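Local coordinates for uncharacterized protein Af_0446 (PDB 3BUT) that is of unknown function but carries a beta-rich domain of the late embryogenesis abundant LEA_2 family and may bind lipid, at residues A[34-40]-A[100-106]; A[45-50]-A[80-86]; A[49-55]-A[74-79]. The protein carries 4 engineered substitutions. All coordinates share one frame; numbering follows the deposited sequence. Where two conformers were deposited one is given.

Contact 1: residues A[34-40]-A[100-106]; sequences IVVSGYH and IKPTIEI. Engineered in segment 100-106: I106 (natural residue Val).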
# COMPACT_ATOMS: atom_id res chain seq x y z
N ILE A 34 28.16 -19.08 -19.76
CA ILE A 34 27.19 -18.01 -19.96
C ILE A 34 27.66 -16.87 -19.07
O ILE A 34 28.05 -17.09 -17.93
CB ILE A 34 25.78 -18.45 -19.53
CG1 ILE A 34 25.25 -19.56 -20.45
CG2 ILE A 34 24.80 -17.27 -19.50
CD1 ILE A 34 23.93 -20.16 -19.97
N VAL A 35 27.67 -15.65 -19.60
CA VAL A 35 27.84 -14.47 -18.76
C VAL A 35 26.54 -13.67 -18.75
O VAL A 35 26.03 -13.31 -19.80
CB VAL A 35 29.02 -13.57 -19.20
CG1 VAL A 35 29.33 -12.52 -18.14
CG2 VAL A 35 30.26 -14.41 -19.49
N VAL A 36 26.00 -13.42 -17.56
CA VAL A 36 24.89 -12.49 -17.40
C VAL A 36 25.52 -11.19 -16.91
O VAL A 36 25.82 -11.06 -15.73
CB VAL A 36 23.83 -12.99 -16.38
CG1 VAL A 36 22.62 -12.06 -16.36
CG2 VAL A 36 23.37 -14.40 -16.72
N SER A 37 25.73 -10.25 -17.82
CA SER A 37 26.43 -9.00 -17.49
C SER A 37 25.57 -8.04 -16.65
O SER A 37 26.08 -7.18 -15.94
CB SER A 37 26.90 -8.30 -18.76
OG SER A 37 25.81 -8.06 -19.62
N GLY A 38 24.26 -8.21 -16.74
CA GLY A 38 23.32 -7.41 -15.99
C GLY A 38 21.92 -7.71 -16.44
O GLY A 38 21.69 -8.69 -17.14
N TYR A 39 20.98 -6.85 -16.05
CA TYR A 39 19.57 -7.03 -16.34
C TYR A 39 18.82 -5.72 -16.25
O TYR A 39 19.15 -4.86 -15.43
CB TYR A 39 18.94 -8.06 -15.39
CG TYR A 39 19.12 -7.74 -13.91
CD1 TYR A 39 20.30 -8.07 -13.24
CD2 TYR A 39 18.10 -7.12 -13.18
CE1 TYR A 39 20.47 -7.78 -11.89
CE2 TYR A 39 18.26 -6.82 -11.83
CZ TYR A 39 19.44 -7.16 -11.19
OH TYR A 39 19.61 -6.86 -9.86
N HIS A 40 17.81 -5.57 -17.09
CA HIS A 40 16.84 -4.50 -16.97
C HIS A 40 15.58 -5.05 -16.33
O HIS A 40 15.18 -6.19 -16.61
CB HIS A 40 16.53 -3.90 -18.34
CG HIS A 40 15.70 -2.65 -18.27
ND1 HIS A 40 16.25 -1.39 -18.31
CD2 HIS A 40 14.36 -2.48 -18.14
CE1 HIS A 40 15.28 -0.49 -18.22
NE2 HIS A 40 14.13 -1.12 -18.11
N ILE A 100 11.75 -8.96 -16.30
CA ILE A 100 13.20 -8.96 -16.13
C ILE A 100 13.84 -9.33 -17.47
O ILE A 100 13.52 -10.36 -18.06
CB ILE A 100 13.66 -9.91 -15.00
CG1 ILE A 100 13.13 -9.41 -13.65
CG2 ILE A 100 15.18 -10.00 -14.93
CD1 ILE A 100 13.00 -10.51 -12.58
N LYS A 101 14.73 -8.46 -17.94
CA LYS A 101 15.38 -8.60 -19.24
C LYS A 101 16.90 -8.74 -19.05
O LYS A 101 17.61 -7.73 -19.06
CB LYS A 101 15.04 -7.38 -20.10
CG LYS A 101 15.45 -7.44 -21.57
CD LYS A 101 14.85 -6.26 -22.34
CE LYS A 101 15.59 -5.98 -23.64
NZ LYS A 101 16.80 -5.15 -23.44
N PRO A 102 17.40 -9.97 -18.83
CA PRO A 102 18.84 -10.14 -18.64
C PRO A 102 19.63 -9.98 -19.92
O PRO A 102 19.15 -10.31 -21.01
CB PRO A 102 18.97 -11.56 -18.10
CG PRO A 102 17.78 -12.27 -18.61
CD PRO A 102 16.68 -11.26 -18.71
N THR A 103 20.84 -9.43 -19.78
CA THR A 103 21.78 -9.29 -20.87
C THR A 103 22.73 -10.47 -20.79
O THR A 103 23.59 -10.53 -19.92
CB THR A 103 22.59 -7.99 -20.74
OG1 THR A 103 21.70 -6.88 -20.58
CG2 THR A 103 23.43 -7.77 -21.98
N ILE A 104 22.54 -11.41 -21.71
CA ILE A 104 23.31 -12.65 -21.75
C ILE A 104 24.36 -12.51 -22.83
O ILE A 104 24.03 -12.26 -23.98
CB ILE A 104 22.39 -13.85 -22.07
CG1 ILE A 104 21.29 -13.98 -21.02
CG2 ILE A 104 23.21 -15.14 -22.17
CD1 ILE A 104 20.18 -14.94 -21.41
N GLU A 105 25.62 -12.68 -22.45
CA GLU A 105 26.72 -12.52 -23.38
C GLU A 105 27.34 -13.86 -23.71
O GLU A 105 27.88 -14.54 -22.83
CB GLU A 105 27.80 -11.57 -22.82
CG GLU A 105 27.31 -10.17 -22.45
CD GLU A 105 28.41 -9.26 -21.91
OE1 GLU A 105 29.47 -9.77 -21.48
OE2 GLU A 105 28.21 -8.03 -21.91
N ILE A 106 27.22 -14.27 -24.97
CA ILE A 106 28.06 -15.34 -25.52
C ILE A 106 28.69 -14.80 -26.81
O ILE A 106 28.08 -14.83 -27.89
CB ILE A 106 27.29 -16.68 -25.74
CG1 ILE A 106 26.54 -17.11 -24.47
CG2 ILE A 106 28.27 -17.79 -26.15
CD1 ILE A 106 25.46 -18.16 -24.68
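T103 O accepts S37 N at 3.0 Å, a bond bent at the hydrogen (141°), and V36 CA adds a C-H...O contact at 3.4 Å. With T103 N bonded to G38 O at 2.9 Å (173° at the hydrogen), S37 and G38 stand opposite T103, consistent with a beta bulge between antiparallel 34-40 and 100-105. Regular pairing resumes at H40, whose O takes K101 N at 2.7 Å, and at V35, whose O takes E105 N. S37 OG occupies the crowded position between N and C (chi1 57°), which turns it to E105 OE2 and T103 O; both bonds are weak and compete for one proton. The E105 carboxylate also lies on S37 CB, OE2 at 3.4 Å. Replacing E105 with an alanine would probably uncover S37 CB and deprive its hydroxyl of one of two candidate acceptors. On the face away from E105 and T103, V36 CG1 meets P102 CB at 4.1 Å; I34 and I104 run side by side. Strand 48-61 flanks one edge, with Y54 OH bonded to T103 OG1 and D52 to H40; strand 111-123 flanks the other, while L69 and F71 of strand 66-76 pack on V36 and I100.

Contact 2: residues A[45-50]-A[80-86]; sequences MNGVKV and LREWWVT. Engineered in segment 80-86: L80 (natural residue Ile).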
# COMPACT_ATOMS: atom_id res chain seq x y z
N MSE A 45 2.00 -1.52 -12.37
CA MSE A 45 0.83 -1.79 -11.54
C MSE A 45 -0.30 -0.89 -12.05
O MSE A 45 -0.22 0.33 -11.94
CB MSE A 45 1.15 -1.51 -10.07
CG MSE A 45 2.29 -2.36 -9.49
SE MSE A 45 2.81 -1.88 -7.68
CE MSE A 45 1.43 -2.82 -6.69
N ASN A 46 -1.34 -1.52 -12.61
CA ASN A 46 -2.43 -0.83 -13.35
C ASN A 46 -1.99 0.20 -14.40
O ASN A 46 -2.63 1.23 -14.57
CB ASN A 46 -3.42 -0.17 -12.40
CG ASN A 46 -4.07 -1.15 -11.45
OD1 ASN A 46 -4.32 -2.31 -11.79
ND2 ASN A 46 -4.38 -0.67 -10.25
N GLY A 47 -0.90 -0.09 -15.11
CA GLY A 47 -0.37 0.84 -16.10
C GLY A 47 0.42 2.01 -15.53
O GLY A 47 0.82 2.90 -16.27
N VAL A 48 0.65 2.02 -14.22
CA VAL A 48 1.63 2.92 -13.63
C VAL A 48 2.96 2.18 -13.56
O VAL A 48 3.04 1.09 -12.98
CB VAL A 48 1.22 3.39 -12.21
CG1 VAL A 48 2.25 4.35 -11.63
CG2 VAL A 48 -0.15 4.04 -12.23
N LYS A 49 4.00 2.74 -14.16
CA LYS A 49 5.33 2.13 -14.13
C LYS A 49 6.06 2.51 -12.84
O LYS A 49 6.73 3.55 -12.77
CB LYS A 49 6.14 2.53 -15.36
CG LYS A 49 7.38 1.68 -15.59
CD LYS A 49 7.83 1.69 -17.05
CE LYS A 49 8.47 3.02 -17.45
NZ LYS A 49 8.98 2.97 -18.85
N VAL A 50 5.94 1.65 -11.83
CA VAL A 50 6.44 1.93 -10.49
C VAL A 50 7.93 1.59 -10.29
O VAL A 50 8.55 2.04 -9.33
CB VAL A 50 5.58 1.25 -9.38
CG1 VAL A 50 4.14 1.74 -9.44
CG2 VAL A 50 5.62 -0.25 -9.52
N LEU A 80 5.13 4.72 -6.59
CA LEU A 80 4.18 3.83 -5.92
C LEU A 80 2.99 4.59 -5.34
O LEU A 80 1.91 4.02 -5.21
CB LEU A 80 4.84 3.02 -4.81
CG LEU A 80 5.19 1.56 -5.09
CD1 LEU A 80 6.20 1.08 -4.07
CD2 LEU A 80 3.93 0.70 -5.04
N ARG A 81 3.19 5.86 -5.02
CA ARG A 81 2.12 6.71 -4.48
C ARG A 81 1.09 7.13 -5.53
O ARG A 81 -0.01 7.59 -5.17
CB ARG A 81 2.68 7.95 -3.78
CG ARG A 81 3.36 7.69 -2.44
CD ARG A 81 3.87 8.99 -1.80
NE ARG A 81 4.84 9.71 -2.64
CZ ARG A 81 4.59 10.85 -3.28
NH1 ARG A 81 3.40 11.43 -3.20
NH2 ARG A 81 5.54 11.42 -4.01
N GLU A 82 1.43 7.01 -6.80
CA GLU A 82 0.46 7.31 -7.85
C GLU A 82 -0.23 6.04 -8.35
O GLU A 82 -1.16 6.12 -9.14
CB GLU A 82 1.05 8.16 -8.98
CG GLU A 82 2.28 7.60 -9.67
CD GLU A 82 2.75 8.48 -10.80
OE1 GLU A 82 2.83 9.71 -10.61
OE2 GLU A 82 3.06 7.94 -11.89
N TRP A 83 0.23 4.89 -7.87
CA TRP A 83 -0.45 3.63 -8.13
C TRP A 83 -1.70 3.55 -7.26
O TRP A 83 -2.75 3.09 -7.71
CB TRP A 83 0.46 2.42 -7.86
CG TRP A 83 -0.31 1.20 -7.40
CD1 TRP A 83 -1.06 0.36 -8.17
CD2 TRP A 83 -0.45 0.72 -6.05
NE1 TRP A 83 -1.64 -0.61 -7.40
CE2 TRP A 83 -1.28 -0.41 -6.10
CE3 TRP A 83 0.06 1.15 -4.82
CZ2 TRP A 83 -1.62 -1.13 -4.95
CZ3 TRP A 83 -0.28 0.43 -3.68
CH2 TRP A 83 -1.11 -0.71 -3.76
N TRP A 84 -1.56 4.00 -6.02
CA TRP A 84 -2.62 3.89 -5.03
C TRP A 84 -3.97 4.42 -5.52
O TRP A 84 -5.01 3.79 -5.28
CB TRP A 84 -2.21 4.55 -3.71
CG TRP A 84 -3.30 4.47 -2.68
CD1 TRP A 84 -4.02 5.51 -2.18
CD2 TRP A 84 -3.82 3.28 -2.07
NE1 TRP A 84 -4.95 5.05 -1.27
CE2 TRP A 84 -4.85 3.69 -1.19
CE3 TRP A 84 -3.52 1.92 -2.17
CZ2 TRP A 84 -5.57 2.78 -0.42
CZ3 TRP A 84 -4.24 1.01 -1.40
CH2 TRP A 84 -5.25 1.45 -0.54
N VAL A 85 -3.94 5.55 -6.23
CA VAL A 85 -5.12 6.11 -6.89
C VAL A 85 -5.84 5.07 -7.75
O VAL A 85 -7.05 4.89 -7.63
CB VAL A 85 -4.73 7.32 -7.79
CG1 VAL A 85 -5.97 8.00 -8.37
CG2 VAL A 85 -3.89 8.33 -7.01
N THR A 86 -5.06 4.38 -8.59
CA THR A 86 -5.58 3.42 -9.56
C THR A 86 -6.11 2.16 -8.90
O THR A 86 -7.06 1.54 -9.39
CB THR A 86 -4.50 3.01 -10.61
OG1 THR A 86 -3.50 2.19 -9.99
CG2 THR A 86 -3.83 4.22 -11.20
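V48 and W83 stand with CA atoms 5.9 Å apart where the tip of a beta hairpin rests on a short helix. A type I' turn from M45 to V48 joins strands 34-45 and 48-61, closed by M45 N to V48 O at 2.9 Å and by V48 N to M45 O. The facing backbone curls from L80 into the helix that includes 83-86, and N46 and V50 lie nearest T86 and L80 in CA position. The packing includes a Met-aromatic contact. The selenium of selenomethionine M45 sits 4.4 Å above the centroid of the five-membered ring of W83, only 7° off its normal, and the bend at the end of the chain (chi3 81°) folds CE back over the same indole, a CH-pi contact at 3.9 Å from that centroid. M45 CB adds a touch on W83 CD1 at 3.5 Å. The engineered L80 reaches M45 SE with CD2, and V50 CG1 meets W83 CB. V48 divides its methyls, CG1 against E82 and CG2 against T86 CG2. F122 of strand 111-123 also packs on M45 and W83, and W83 NE1 bonds T94. N46 OD1 takes the backbone N of K95, while N46 ND2 donates to T86 OG1 at 3.0 Å, in the plane of its amide; that hydroxyl in turn gives its proton to W83 O at 2.6 Å, on a carbonyl lone pair.

Contact 3: residues A[49-55]-A[74-79]; sequences KVADGYE and RLNNSF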
# COMPACT_ATOMS: atom_id res chain seq x y z
N LYS A 49 4.00 2.74 -14.16
CA LYS A 49 5.33 2.13 -14.13
C LYS A 49 6.06 2.51 -12.84
O LYS A 49 6.73 3.55 -12.77
CB LYS A 49 6.14 2.53 -15.36
CG LYS A 49 7.38 1.68 -15.59
CD LYS A 49 7.83 1.69 -17.05
CE LYS A 49 8.47 3.02 -17.45
NZ LYS A 49 8.98 2.97 -18.85
N VAL A 50 5.94 1.65 -11.83
CA VAL A 50 6.44 1.93 -10.49
C VAL A 50 7.93 1.59 -10.29
O VAL A 50 8.55 2.04 -9.33
CB VAL A 50 5.58 1.25 -9.38
CG1 VAL A 50 4.14 1.74 -9.44
CG2 VAL A 50 5.62 -0.25 -9.52
N ALA A 51 8.48 0.79 -11.21
CA ALA A 51 9.91 0.46 -11.23
C ALA A 51 10.40 0.30 -12.66
O ALA A 51 9.69 -0.26 -13.51
CB ALA A 51 10.18 -0.80 -10.43
N ASP A 52 11.61 0.78 -12.92
CA ASP A 52 12.22 0.76 -14.23
C ASP A 52 13.71 1.00 -14.05
O ASP A 52 14.15 2.15 -13.91
CB ASP A 52 11.61 1.87 -15.11
CG ASP A 52 12.20 1.92 -16.50
OD1 ASP A 52 12.37 0.85 -17.13
OD2 ASP A 52 12.48 3.04 -16.98
N GLY A 53 14.50 -0.07 -14.03
CA GLY A 53 15.92 0.08 -13.77
C GLY A 53 16.84 -0.91 -14.45
O GLY A 53 16.39 -1.95 -14.93
N TYR A 54 18.12 -0.56 -14.50
CA TYR A 54 19.17 -1.46 -14.96
C TYR A 54 20.25 -1.63 -13.90
O TYR A 54 20.76 -0.65 -13.36
CB TYR A 54 19.83 -0.94 -16.25
CG TYR A 54 20.66 -1.99 -16.94
CD1 TYR A 54 20.09 -2.85 -17.88
CD2 TYR A 54 22.02 -2.14 -16.65
CE1 TYR A 54 20.84 -3.83 -18.51
CE2 TYR A 54 22.78 -3.13 -17.27
CZ TYR A 54 22.19 -3.97 -18.20
OH TYR A 54 22.93 -4.93 -18.84
N GLU A 55 20.60 -2.88 -13.59
CA GLU A 55 21.67 -3.27 -12.65
C GLU A 55 22.87 -3.85 -13.40
O GLU A 55 22.76 -4.73 -14.19
CB GLU A 55 21.21 -4.27 -11.57
CG GLU A 55 21.33 -3.87 -10.11
CD GLU A 55 22.45 -4.58 -9.33
OE1 GLU A 55 23.61 -4.18 -9.47
OE2 GLU A 55 22.22 -5.53 -8.54
N ARG A 74 14.05 -2.89 -7.41
CA ARG A 74 13.79 -1.79 -6.49
C ARG A 74 12.65 -0.89 -6.96
O ARG A 74 12.57 -0.52 -8.12
CB ARG A 74 15.05 -0.96 -6.25
CG ARG A 74 16.16 -1.70 -5.51
CD ARG A 74 17.46 -0.92 -5.54
NE ARG A 74 18.62 -1.79 -5.31
CZ ARG A 74 19.25 -2.47 -6.27
NH1 ARG A 74 20.29 -3.23 -5.95
NH2 ARG A 74 18.85 -2.41 -7.53
N LEU A 75 11.76 -0.55 -6.02
CA LEU A 75 10.63 0.33 -6.29
C LEU A 75 10.80 1.66 -5.58
O LEU A 75 10.85 1.71 -4.35
CB LEU A 75 9.32 -0.32 -5.85
CG LEU A 75 8.86 -1.64 -6.46
CD1 LEU A 75 9.30 -2.80 -5.62
CD2 LEU A 75 7.35 -1.63 -6.54
N ASN A 76 10.90 2.72 -6.37
CA ASN A 76 10.82 4.09 -5.87
C ASN A 76 9.38 4.35 -5.43
O ASN A 76 8.44 4.19 -6.22
CB ASN A 76 11.27 5.07 -6.96
CG ASN A 76 11.08 6.53 -6.56
OD1 ASN A 76 10.45 7.30 -7.29
ND2 ASN A 76 11.63 6.93 -5.42
N ASN A 77 9.21 4.75 -4.17
CA ASN A 77 7.88 4.91 -3.60
C ASN A 77 7.06 6.07 -4.15
O ASN A 77 5.83 6.07 -4.08
CB ASN A 77 7.96 5.01 -2.07
CG ASN A 77 8.77 3.88 -1.46
OD1 ASN A 77 8.58 2.72 -1.80
ND2 ASN A 77 9.67 4.23 -0.54
N SER A 78 7.76 7.06 -4.71
CA SER A 78 7.10 8.22 -5.33
C SER A 78 6.24 7.81 -6.53
O SER A 78 5.16 8.38 -6.76
CB SER A 78 8.13 9.27 -5.74
OG SER A 78 7.50 10.41 -6.28
N PHE A 79 6.71 6.83 -7.30
CA PHE A 79 5.92 6.21 -8.36
C PHE A 79 4.88 5.24 -7.79
O PHE A 79 3.87 4.96 -8.44
CB PHE A 79 6.83 5.49 -9.36
CG PHE A 79 7.03 6.23 -10.65
CD1 PHE A 79 5.97 6.45 -11.53
CD2 PHE A 79 8.30 6.68 -11.01
CE1 PHE A 79 6.16 7.12 -12.73
CE2 PHE A 79 8.50 7.36 -12.21
CZ PHE A 79 7.43 7.58 -13.07
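F79 lays one face of its ring under the carbonyl of K49: the oxygen stands 3.2 Å above the ring plane, displaced toward the rim, and its nearest ring atom is CD1. The F79 CB comes in against V50 CA at 3.8 Å, and the backbone answers, F79 O meeting V50 CG1 at 3.4 Å. Further along, the two branches of V50 divide their work. With chi1 at -60°, CG1 lies beside the backbone N and meets F79, while CG2, set between N and the carbonyl carbon, runs alongside L75 and touches CD2 at 3.7 Å. A51 directs its CB at the other strand and rests on R74 O at 3.3 Å, with L75 CG somewhat farther off. V50 and A51 both pair with I43 in the neighbouring strand 34-45, a classic beta bulge. At the far end E55 and R74 cross at about a right angle. The long salt bridge, E55 OE2 to R74 NH1 at 4.0 Å, enters at the guanidinium edge with the two group planes 72° apart; because E55 was deposited in two conformers, this pairing is tentative.

The axes of strands 49-55 and 74-76 come within 5.5 Å at 128°, and no hydrogen bond joins the segments. Within this chain they are outermost strands of two different sheets, and L75 also packs on I20 of its own sheet. The seam is therefore van der Waals packing, apolar side chains with carbonyl oxygens close against carbon, not backbone pairing; the long, doubtful E55-R74 pair adds little that can be relied on.

Contacts 1 and 3 touch through side chains of the same sheet, one link between adjacent strands 34-45 and 48-61 and one reaching across 34-45 from 48-61 to 93-105. Contacts 2 and 3 share K49 and V50 and use neighbouring lengths of strand 48-61, with centres about 11 Å apart, whereas contacts 1 and 2 lie on opposite sides of the chain's centre. All three are partly buried; contact 3 has the most exposed residues. Contact 1 is pairing within a sheet, held by backbone hydrogen bonds. Contact 2 sets a hairpin on a helix through selenium-aromatic packing and one side-chain bond. Contact 3 joins edges of separate sheets without hydrogen bonds.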